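Tyrosine--tRNA ligase (Archaeoglobus fulgidus, PDB 2CYB) catalyses the two-step attachment of tyrosine to its tRNA, probably activating the amino acid with ATP to tyrosyl-AMP before transfer to the acceptor end. Local coordinates at residues R8-N13 against V200-P205; M51-L56 against L260-K265; M57-A62 against L173-I178. All blocks are in the same frame, centred on the assembly; numbering follows the deposited sequence.

Overall arrangement
Contacts 2 and 3 illustrate how one helix of a Rossmann-type domain, 47-61, can be bound on different sides, and contact 1 meets that helix through Lys55, whose NZ bonds carbonyl oxygens of segment 8-13. Contacts 1 and 3 reach neighbouring parallel strands, 200-204 and 173-177, and their centres lie about 6 Å apart. Contact 3 is fully buried and purely aliphatic. Contact 1, partly buried, mixes a methyl contact with carbonyl oxygens resting against carbon, and contact 2, also partly buried, brings an amide over a guanidinium beside a proline ring. The buried contact is thus aliphatic, while the two partly buried ones include polar atoms.

Contact 1 of 3, residues R8-N13 against V200-P205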
loop_
_atom_site.group_PDB
_atom_site.type_symbol
_atom_site.label_atom_id
_atom_site.label_comp_id
_atom_site.label_asym_id
_atom_site.label_seq_id
_atom_site.Cartn_x
_atom_site.Cartn_y
_atom_site.Cartn_z
ATOM N N ARG A 8 -3.823 -18.166 34.622
ATOM C CA ARG A 8 -4.553 -19.376 34.241
ATOM C C ARG A 8 -5.778 -19.017 33.407
ATOM O O ARG A 8 -6.064 -19.655 32.393
ATOM C CB ARG A 8 -5.003 -20.145 35.490
ATOM C CG ARG A 8 -3.872 -20.544 36.427
ATOM C CD ARG A 8 -3.136 -21.792 35.956
ATOM N NE ARG A 8 -3.893 -23.014 36.227
ATOM C CZ ARG A 8 -4.206 -23.449 37.446
ATOM N NH1 ARG A 8 -3.830 -22.763 38.517
ATOM N NH2 ARG A 8 -4.895 -24.574 37.594
ATOM N N LEU A 9 -6.498 -17.991 33.850
ATOM C CA LEU A 9 -7.700 -17.528 33.169
ATOM C C LEU A 9 -7.372 -16.916 31.805
ATOM O O LEU A 9 -8.054 -17.187 30.807
ATOM C CB LEU A 9 -8.417 -16.494 34.042
ATOM C CG LEU A 9 -9.597 -15.733 33.434
ATOM C CD1 LEU A 9 -10.678 -16.706 32.976
ATOM C CD2 LEU A 9 -10.147 -14.759 34.462
ATOM N N ILE A 10 -6.326 -16.098 31.768
ATOM C CA ILE A 10 -5.913 -15.444 30.531
ATOM C C ILE A 10 -5.515 -16.458 29.475
ATOM O O ILE A 10 -5.883 -16.332 28.309
ATOM C CB ILE A 10 -4.710 -14.487 30.759
ATOM C CG1 ILE A 10 -5.146 -13.281 31.592
ATOM C CG2 ILE A 10 -4.159 -14.011 29.416
ATOM C CD1 ILE A 10 -4.012 -12.360 31.974
ATOM N N THR A 11 -4.777 -17.480 29.879
ATOM C CA THR A 11 -4.322 -18.465 28.915
ATOM C C THR A 11 -5.290 -19.604 28.658
ATOM O O THR A 11 -5.018 -20.462 27.818
ATOM C CB THR A 11 -2.978 -19.051 29.336
ATOM O OG1 THR A 11 -3.098 -19.632 30.638
ATOM C CG2 THR A 11 -1.928 -17.961 29.376
ATOM N N ARG A 12 -6.412 -19.615 29.370
ATOM C CA ARG A 12 -7.401 -20.676 29.190
ATOM C C ARG A 12 -7.872 -20.707 27.744
ATOM O O ARG A 12 -8.269 -19.679 27.183
ATOM C CB ARG A 12 -8.611 -20.460 30.103
ATOM C CG ARG A 12 -9.695 -21.539 29.955
ATOM C CD ARG A 12 -10.838 -21.334 30.948
ATOM N NE ARG A 12 -11.624 -20.134 30.668
ATOM C CZ ARG A 12 -12.542 -19.633 31.490
ATOM N NH1 ARG A 12 -13.220 -18.537 31.159
ATOM N NH2 ARG A 12 -12.780 -20.223 32.655
ATOM N N ASN A 13 -7.815 -21.893 27.151
ATOM C CA ASN A 13 -8.241 -22.094 25.778
ATOM C C ASN A 13 -7.436 -21.316 24.748
ATOM O O ASN A 13 -7.881 -21.130 23.618
ATOM C CB ASN A 13 -9.724 -21.759 25.636
ATOM C CG ASN A 13 -10.618 -22.803 26.294
ATOM O OD1 ASN A 13 -10.217 -23.956 26.458
ATOM N ND2 ASN A 13 -11.828 -22.408 26.654
ATOM N N VAL A 200 2.767 -8.208 23.241
ATOM C CA VAL A 200 2.633 -9.570 23.721
ATOM C C VAL A 200 1.437 -10.035 22.892
ATOM O O VAL A 200 0.507 -9.256 22.657
ATOM C CB VAL A 200 2.260 -9.604 25.214
ATOM C CG1 VAL A 200 2.202 -11.042 25.704
ATOM C CG2 VAL A 200 3.268 -8.789 26.025
ATOM N N CYS A 201 1.460 -11.281 22.434
ATOM C CA CYS A 201 0.362 -11.798 21.625
ATOM C C CYS A 201 -0.259 -13.061 22.219
ATOM O O CYS A 201 0.447 -13.939 22.722
ATOM C CB CYS A 201 0.858 -12.089 20.210
ATOM S SG CYS A 201 1.649 -10.655 19.427
ATOM N N LEU A 202 -1.586 -13.134 22.168
ATOM C CA LEU A 202 -2.318 -14.295 22.665
ATOM C C LEU A 202 -3.148 -14.810 21.497
ATOM O O LEU A 202 -3.997 -14.098 20.969
ATOM C CB LEU A 202 -3.231 -13.901 23.829
ATOM C CG LEU A 202 -3.986 -15.059 24.500
ATOM C CD1 LEU A 202 -4.376 -14.663 25.909
ATOM C CD2 LEU A 202 -5.217 -15.433 23.683
ATOM N N HIS A 203 -2.901 -16.046 21.089
ATOM C CA HIS A 203 -3.620 -16.608 19.956
ATOM C C HIS A 203 -4.617 -17.694 20.326
ATOM O O HIS A 203 -4.319 -18.589 21.114
ATOM C CB HIS A 203 -2.622 -17.155 18.947
ATOM C CG HIS A 203 -1.691 -16.116 18.402
ATOM N ND1 HIS A 203 -0.357 -16.363 18.158
ATOM C CD2 HIS A 203 -1.908 -14.830 18.041
ATOM C CE1 HIS A 203 0.209 -15.273 17.672
ATOM N NE2 HIS A 203 -0.710 -14.329 17.591
ATOM N N THR A 204 -5.805 -17.605 19.746
ATOM C CA THR A 204 -6.846 -18.593 19.994
ATOM C C THR A 204 -6.841 -19.574 18.827
ATOM O O THR A 204 -6.426 -19.239 17.717
ATOM C CB THR A 204 -8.221 -17.929 20.090
ATOM O OG1 THR A 204 -8.450 -17.143 18.914
ATOM C CG2 THR A 204 -8.291 -17.027 21.311
ATOM N N PRO A 205 -7.284 -20.813 19.064
ATOM C CA PRO A 205 -7.294 -21.778 17.964
ATOM C C PRO A 205 -8.347 -21.435 16.919
ATOM O O PRO A 205 -9.301 -20.710 17.201
ATOM C CB PRO A 205 -7.582 -23.104 18.672
ATOM C CG PRO A 205 -8.413 -22.688 19.847
ATOM C CD PRO A 205 -7.721 -21.433 20.327
#
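The Rossmann-fold sheet of this class I synthetase is covered here by the chain leaving the N-terminal helix, with Ile10 and Asn13 set against Leu202 and Pro205. Strand 200-204 lies between the antiparallel edge strand 16-18 and the parallel strand 173-177, and helix 3-11 passes over the side of it from which Leu202 rises. The two touching parts run almost the same way, 14° apart, and their backbones come nearest at Asn13 and Thr204, whose CA atoms are 6.9 Å apart. No hydrogen bond spans the two segments. The chi1 of Leu202 (-176°) sets CG opposite the backbone N and carries CD1 out to Ile10. There CD1 lies 3.6 Å from CG2 of Ile10, the methyl branch of that isoleucine, and 3.3 Å from Ile10 O. The same carbonyl oxygen, with Arg12 O, accepts a hydrogen bond from Lys55 NZ, and Lys55 also packs on Leu202, so a lysine from helix 47-61 satisfies the carbonyls of Ile10 and Arg12. Arg12 points away from the strand, NH1 making a salt bridge to Asp58 OD2 of helix 47-61, while Leu9 CD1 sits 3.6 Å above one face of its guanidinium, toward the rim. His203 points away from segment 8-13, with ND1 bonded to Glu16 OE1 and NE2 to His184 ND1. Asn13 takes up a positive phi of 63°, and its side-chain ND2 bonds Lys256 O on helix 250-263 rather than anything in the strand. Its backbone makes the second point of contact with segment 200-205: Asn13 O rests 3.3 Å from Pro205 CD, with Pro205 CG farther off at 4.1 Å.

Contact 2 of 3, residues M51-L56 against L260-K265; sequences MTVQKL and LPRFGK
Val53 makes the first touch along helix 47-61, its CG1 lying 4.2 Å from Arg262 NH2, beside the rim of the guanidinium and roughly level with it. Tyr39 of strand 34-39 and Leu102 also pack on this valine. One residue on, Gln54 contributes more of the buried surface than any other residue. With CG anti to the backbone N (chi1 176°) and the chain bent at its next torsion, the amide is carried out to helix 250-263. Its CD rests 3.8 Å from Pro261 CB, the glutamine chain running roughly perpendicular to the proline. The same CD lies 4.1 Å above one face of the Arg262 guanidinium, toward the rim, and the amide is turned nearly perpendicular to that face, the planes 81° apart. Arg262, stretched out from CG to NE, runs antiparallel alongside the glutamine, and its NH2 has a weak hydrogen bond to Leu100 O. The arrangement is a helix-to-helix contact of the class I synthetase fold: it joins the helix that starts within the HIGH region of the Rossmann core to helix 250-263, which comes later in the chain than the KMSKS region and is separated from it by helix 229-237.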
loop_
_atom_site.group_PDB
_atom_site.type_symbol
_atom_site.label_atom_id
_atom_site.label_comp_id
_atom_site.label_asym_id
_atom_site.label_seq_id
_atom_site.Cartn_x
_atom_site.Cartn_y
_atom_site.Cartn_z
ATOM N N MET A 51 -15.320 -16.730 19.895
ATOM C CA MET A 51 -14.089 -17.347 20.380
ATOM C C MET A 51 -13.189 -16.264 20.987
ATOM O O MET A 51 -12.725 -16.382 22.130
ATOM C CB MET A 51 -13.361 -18.017 19.214
ATOM C CG MET A 51 -11.993 -18.578 19.550
ATOM S SD MET A 51 -12.098 -20.001 20.639
ATOM C CE MET A 51 -13.301 -20.917 19.811
ATOM N N THR A 52 -12.949 -15.207 20.216
ATOM C CA THR A 52 -12.103 -14.111 20.664
ATOM C C THR A 52 -12.843 -13.181 21.611
ATOM O O THR A 52 -12.230 -12.533 22.459
ATOM C CB THR A 52 -11.527 -13.305 19.467
ATOM O OG1 THR A 52 -12.584 -12.916 18.580
ATOM C CG2 THR A 52 -10.502 -14.143 18.708
ATOM N N VAL A 53 -14.162 -13.115 21.479
ATOM C CA VAL A 53 -14.942 -12.270 22.373
ATOM C C VAL A 53 -14.840 -12.832 23.788
ATOM O O VAL A 53 -14.636 -12.088 24.752
ATOM C CB VAL A 53 -16.419 -12.212 21.945
ATOM C CG1 VAL A 53 -17.277 -11.683 23.085
ATOM C CG2 VAL A 53 -16.565 -11.307 20.724
ATOM N N GLN A 54 -14.963 -14.151 23.905
ATOM C CA GLN A 54 -14.880 -14.805 25.209
ATOM C C GLN A 54 -13.515 -14.556 25.837
ATOM O O GLN A 54 -13.414 -14.352 27.045
ATOM C CB GLN A 54 -15.134 -16.316 25.078
ATOM C CG GLN A 54 -14.966 -17.106 26.388
ATOM C CD GLN A 54 -15.966 -16.709 27.462
ATOM O OE1 GLN A 54 -15.590 -16.419 28.598
ATOM N NE2 GLN A 54 -17.245 -16.705 27.110
ATOM N N LYS A 55 -12.465 -14.554 25.020
ATOM C CA LYS A 55 -11.131 -14.314 25.546
ATOM C C LYS A 55 -11.025 -12.881 26.066
ATOM O O LYS A 55 -10.364 -12.632 27.074
ATOM C CB LYS A 55 -10.071 -14.590 24.476
ATOM C CG LYS A 55 -8.637 -14.399 24.949
ATOM C CD LYS A 55 -8.384 -15.053 26.312
ATOM C CE LYS A 55 -8.636 -16.557 26.299
ATOM N NZ LYS A 55 -8.517 -17.155 27.670
ATOM N N LEU A 56 -11.680 -11.937 25.392
ATOM C CA LEU A 56 -11.652 -10.553 25.854
ATOM C C LEU A 56 -12.361 -10.448 27.204
ATOM O O LEU A 56 -11.938 -9.681 28.068
ATOM C CB LEU A 56 -12.312 -9.612 24.837
ATOM C CG LEU A 56 -11.481 -9.267 23.592
ATOM C CD1 LEU A 56 -12.260 -8.309 22.707
ATOM C CD2 LEU A 56 -10.154 -8.633 24.006
ATOM N N LEU A 260 -18.806 -24.081 28.699
ATOM C CA LEU A 260 -18.155 -24.177 30.003
ATOM C C LEU A 260 -17.600 -22.839 30.506
ATOM O O LEU A 260 -17.772 -22.499 31.678
ATOM C CB LEU A 260 -17.065 -25.250 29.970
ATOM C CG LEU A 260 -17.657 -26.665 30.004
ATOM C CD1 LEU A 260 -16.603 -27.683 29.626
ATOM C CD2 LEU A 260 -18.223 -26.944 31.398
ATOM N N PRO A 261 -16.931 -22.063 29.636
ATOM C CA PRO A 261 -16.397 -20.775 30.100
ATOM C C PRO A 261 -17.493 -19.814 30.544
ATOM O O PRO A 261 -17.296 -19.009 31.451
ATOM C CB PRO A 261 -15.639 -20.258 28.880
ATOM C CG PRO A 261 -15.099 -21.527 28.280
ATOM C CD PRO A 261 -16.323 -22.443 28.346
ATOM N N ARG A 262 -18.655 -19.906 29.908
ATOM C CA ARG A 262 -19.760 -19.021 30.235
ATOM C C ARG A 262 -20.692 -19.529 31.324
ATOM O O ARG A 262 -21.178 -18.744 32.136
ATOM C CB ARG A 262 -20.562 -18.710 28.969
ATOM C CG ARG A 262 -19.818 -17.794 28.025
ATOM C CD ARG A 262 -20.475 -17.682 26.668
ATOM N NE ARG A 262 -19.900 -16.570 25.920
ATOM C CZ ARG A 262 -20.011 -15.297 26.289
ATOM N NH1 ARG A 262 -20.678 -14.977 27.391
ATOM N NH2 ARG A 262 -19.446 -14.341 25.562
ATOM N N PHE A 263 -20.940 -20.835 31.354
ATOM C CA PHE A 263 -21.844 -21.383 32.362
ATOM C C PHE A 263 -21.194 -22.008 33.587
ATOM O O PHE A 263 -21.826 -22.104 34.639
ATOM C CB PHE A 263 -22.789 -22.405 31.732
ATOM C CG PHE A 263 -23.752 -21.811 30.745
ATOM C CD1 PHE A 263 -23.388 -21.639 29.412
ATOM C CD2 PHE A 263 -25.021 -21.409 31.152
ATOM C CE1 PHE A 263 -24.275 -21.074 28.494
ATOM C CE2 PHE A 263 -25.919 -20.841 30.239
ATOM C CZ PHE A 263 -25.541 -20.675 28.908
ATOM N N GLY A 264 -19.949 -22.448 33.459
ATOM C CA GLY A 264 -19.274 -23.052 34.596
ATOM C C GLY A 264 -19.387 -24.564 34.615
ATOM O O GLY A 264 -18.472 -25.271 35.045
ATOM N N LYS A 265 -20.520 -25.063 34.142
ATOM C CA LYS A 265 -20.767 -26.494 34.089
ATOM C C LYS A 265 -21.857 -26.728 33.061
ATOM O O LYS A 265 -22.574 -25.801 32.688
ATOM C CB LYS A 265 -21.233 -27.010 35.454
ATOM C CG LYS A 265 -22.535 -26.389 35.947
ATOM C CD LYS A 265 -22.398 -24.884 36.155
ATOM C CE LYS A 265 -23.701 -24.249 36.628
ATOM N NZ LYS A 265 -24.128 -24.738 37.969
#

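Contact 3 of 3, residues M57-A62 against L173-I178; sequences MDLQEA and LAVGGI
No flat side-chain group takes part where Leu59 meets Leu173 and Val175, so there are no ring faces or edges to tell apart, and the methyl groups of branched aliphatic side chains do all the touching. The two methyls of Leu59 divide the work. CD2 presses on Leu173 CD2 at 3.5 Å, a tight methyl pair, and CD1 meets Val175 CG2 at 3.6 Å. Toward Val175 the leucine comes tip to tip, whereas toward Leu173 it approaches at a slant, with Leu59 CD1 also standing 3.9 Å from Leu173 CD2. Leu173 CD2 therefore lies against both methyls of Leu59. Leu59 has CG anti to its carbonyl carbon (chi1 -78°), which sends the fork down onto the strand. Leu173 and Val175, two apart in strand 173-177, present their side chains on the same side of it, and Ala174 between them faces the other way. All three touching residues are buried. Around them the same hydrophobic layer continues: Ile10 of helix 3-11 and Phe64 also touch Leu59, and Ala35 of strand 34-39 lies against both leucines. With Lys55 on Leu202 and Leu56 on Ile66 and Val68, helix 47-61 lies across strands 200-204, 173-177, 34-39 and 65-70.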
loop_
_atom_site.group_PDB
_atom_site.type_symbol
_atom_site.label_atom_id
_atom_site.label_comp_id
_atom_site.label_asym_id
_atom_site.label_seq_id
_atom_site.Cartn_x
_atom_site.Cartn_y
_atom_site.Cartn_z
ATOM N N MET A 57 -13.434 -11.215 27.388
ATOM C CA MET A 57 -14.165 -11.197 28.656
ATOM C C MET A 57 -13.304 -11.819 29.749
ATOM O O MET A 57 -13.351 -11.391 30.900
ATOM C CB MET A 57 -15.502 -11.936 28.533
ATOM C CG MET A 57 -16.524 -11.189 27.689
ATOM S SD MET A 57 -18.164 -11.947 27.674
ATOM C CE MET A 57 -18.924 -11.102 29.043
ATOM N N ASP A 58 -12.517 -12.830 29.394
ATOM C CA ASP A 58 -11.620 -13.455 30.361
ATOM C C ASP A 58 -10.622 -12.381 30.799
ATOM O O ASP A 58 -10.396 -12.175 31.986
ATOM C CB ASP A 58 -10.824 -14.609 29.730
ATOM C CG ASP A 58 -11.688 -15.811 29.364
ATOM O OD1 ASP A 58 -11.157 -16.741 28.707
ATOM O OD2 ASP A 58 -12.879 -15.837 29.733
ATOM N N LEU A 59 -10.029 -11.698 29.822
ATOM C CA LEU A 59 -9.036 -10.657 30.091
ATOM C C LEU A 59 -9.569 -9.512 30.938
ATOM O O LEU A 59 -8.877 -9.012 31.832
ATOM C CB LEU A 59 -8.476 -10.112 28.768
ATOM C CG LEU A 59 -7.436 -11.016 28.102
ATOM C CD1 LEU A 59 -7.348 -10.728 26.603
ATOM C CD2 LEU A 59 -6.093 -10.811 28.777
ATOM N N GLN A 60 -10.795 -9.090 30.654
ATOM C CA GLN A 60 -11.422 -8.010 31.407
ATOM C C GLN A 60 -11.637 -8.478 32.852
ATOM O O GLN A 60 -11.505 -7.702 33.803
ATOM C CB GLN A 60 -12.752 -7.638 30.745
ATOM C CG GLN A 60 -13.405 -6.366 31.258
ATOM C CD GLN A 60 -14.054 -6.551 32.612
ATOM O OE1 GLN A 60 -14.855 -7.463 32.801
ATOM N NE2 GLN A 60 -13.717 -5.682 33.560
ATOM N N GLU A 61 -11.951 -9.760 33.011
ATOM C CA GLU A 61 -12.168 -10.331 34.336
ATOM C C GLU A 61 -10.843 -10.411 35.083
ATOM O O GLU A 61 -10.813 -10.381 36.314
ATOM C CB GLU A 61 -12.779 -11.732 34.221
ATOM C CG GLU A 61 -12.996 -12.416 35.555
ATOM C CD GLU A 61 -13.633 -13.784 35.415
ATOM O OE1 GLU A 61 -13.816 -14.463 36.450
ATOM O OE2 GLU A 61 -13.953 -14.180 34.272
ATOM N N ALA A 62 -9.750 -10.517 34.334
ATOM C CA ALA A 62 -8.422 -10.596 34.924
ATOM C C ALA A 62 -7.806 -9.211 35.140
ATOM O O ALA A 62 -6.622 -9.102 35.443
ATOM C CB ALA A 62 -7.508 -11.447 34.051
ATOM N N LEU A 173 -1.338 -6.203 24.807
ATOM C CA LEU A 173 -1.608 -7.585 24.428
ATOM C C LEU A 173 -2.525 -7.662 23.210
ATOM O O LEU A 173 -3.690 -7.265 23.269
ATOM C CB LEU A 173 -2.256 -8.332 25.602
ATOM C CG LEU A 173 -2.671 -9.786 25.343
ATOM C CD1 LEU A 173 -1.438 -10.641 25.122
ATOM C CD2 LEU A 173 -3.475 -10.310 26.522
ATOM N N ALA A 174 -1.989 -8.166 22.104
ATOM C CA ALA A 174 -2.770 -8.317 20.874
ATOM C C ALA A 174 -3.394 -9.712 20.892
ATOM O O ALA A 174 -2.682 -10.708 20.928
ATOM C CB ALA A 174 -1.865 -8.169 19.653
ATOM N N VAL A 175 -4.717 -9.773 20.859
ATOM C CA VAL A 175 -5.423 -11.047 20.867
ATOM C C VAL A 175 -6.012 -11.325 19.482
ATOM O O VAL A 175 -6.554 -10.427 18.839
ATOM C CB VAL A 175 -6.583 -11.038 21.893
ATOM C CG1 VAL A 175 -7.302 -12.374 21.876
ATOM C CG2 VAL A 175 -6.047 -10.744 23.295
ATOM N N GLY A 176 -5.899 -12.567 19.023
ATOM C CA GLY A 176 -6.463 -12.911 17.730
ATOM C C GLY A 176 -6.343 -14.392 17.454
ATOM O O GLY A 176 -5.662 -15.112 18.187
ATOM N N GLY A 177 -7.019 -14.858 16.411
ATOM C CA GLY A 177 -6.913 -16.259 16.071
ATOM C C GLY A 177 -5.475 -16.521 15.658
ATOM O O GLY A 177 -4.740 -15.596 15.305
ATOM N N ILE A 178 -5.071 -17.782 15.700
ATOM C CA ILE A 178 -3.719 -18.168 15.331
ATOM C C ILE A 178 -3.423 -17.830 13.863
ATOM O O ILE A 178 -2.266 -17.810 13.445
ATOM C CB ILE A 178 -3.505 -19.686 15.591
ATOM C CG1 ILE A 178 -2.034 -20.052 15.416
ATOM C CG2 ILE A 178 -4.361 -20.498 14.653
ATOM C CD1 ILE A 178 -1.170 -19.664 16.589
#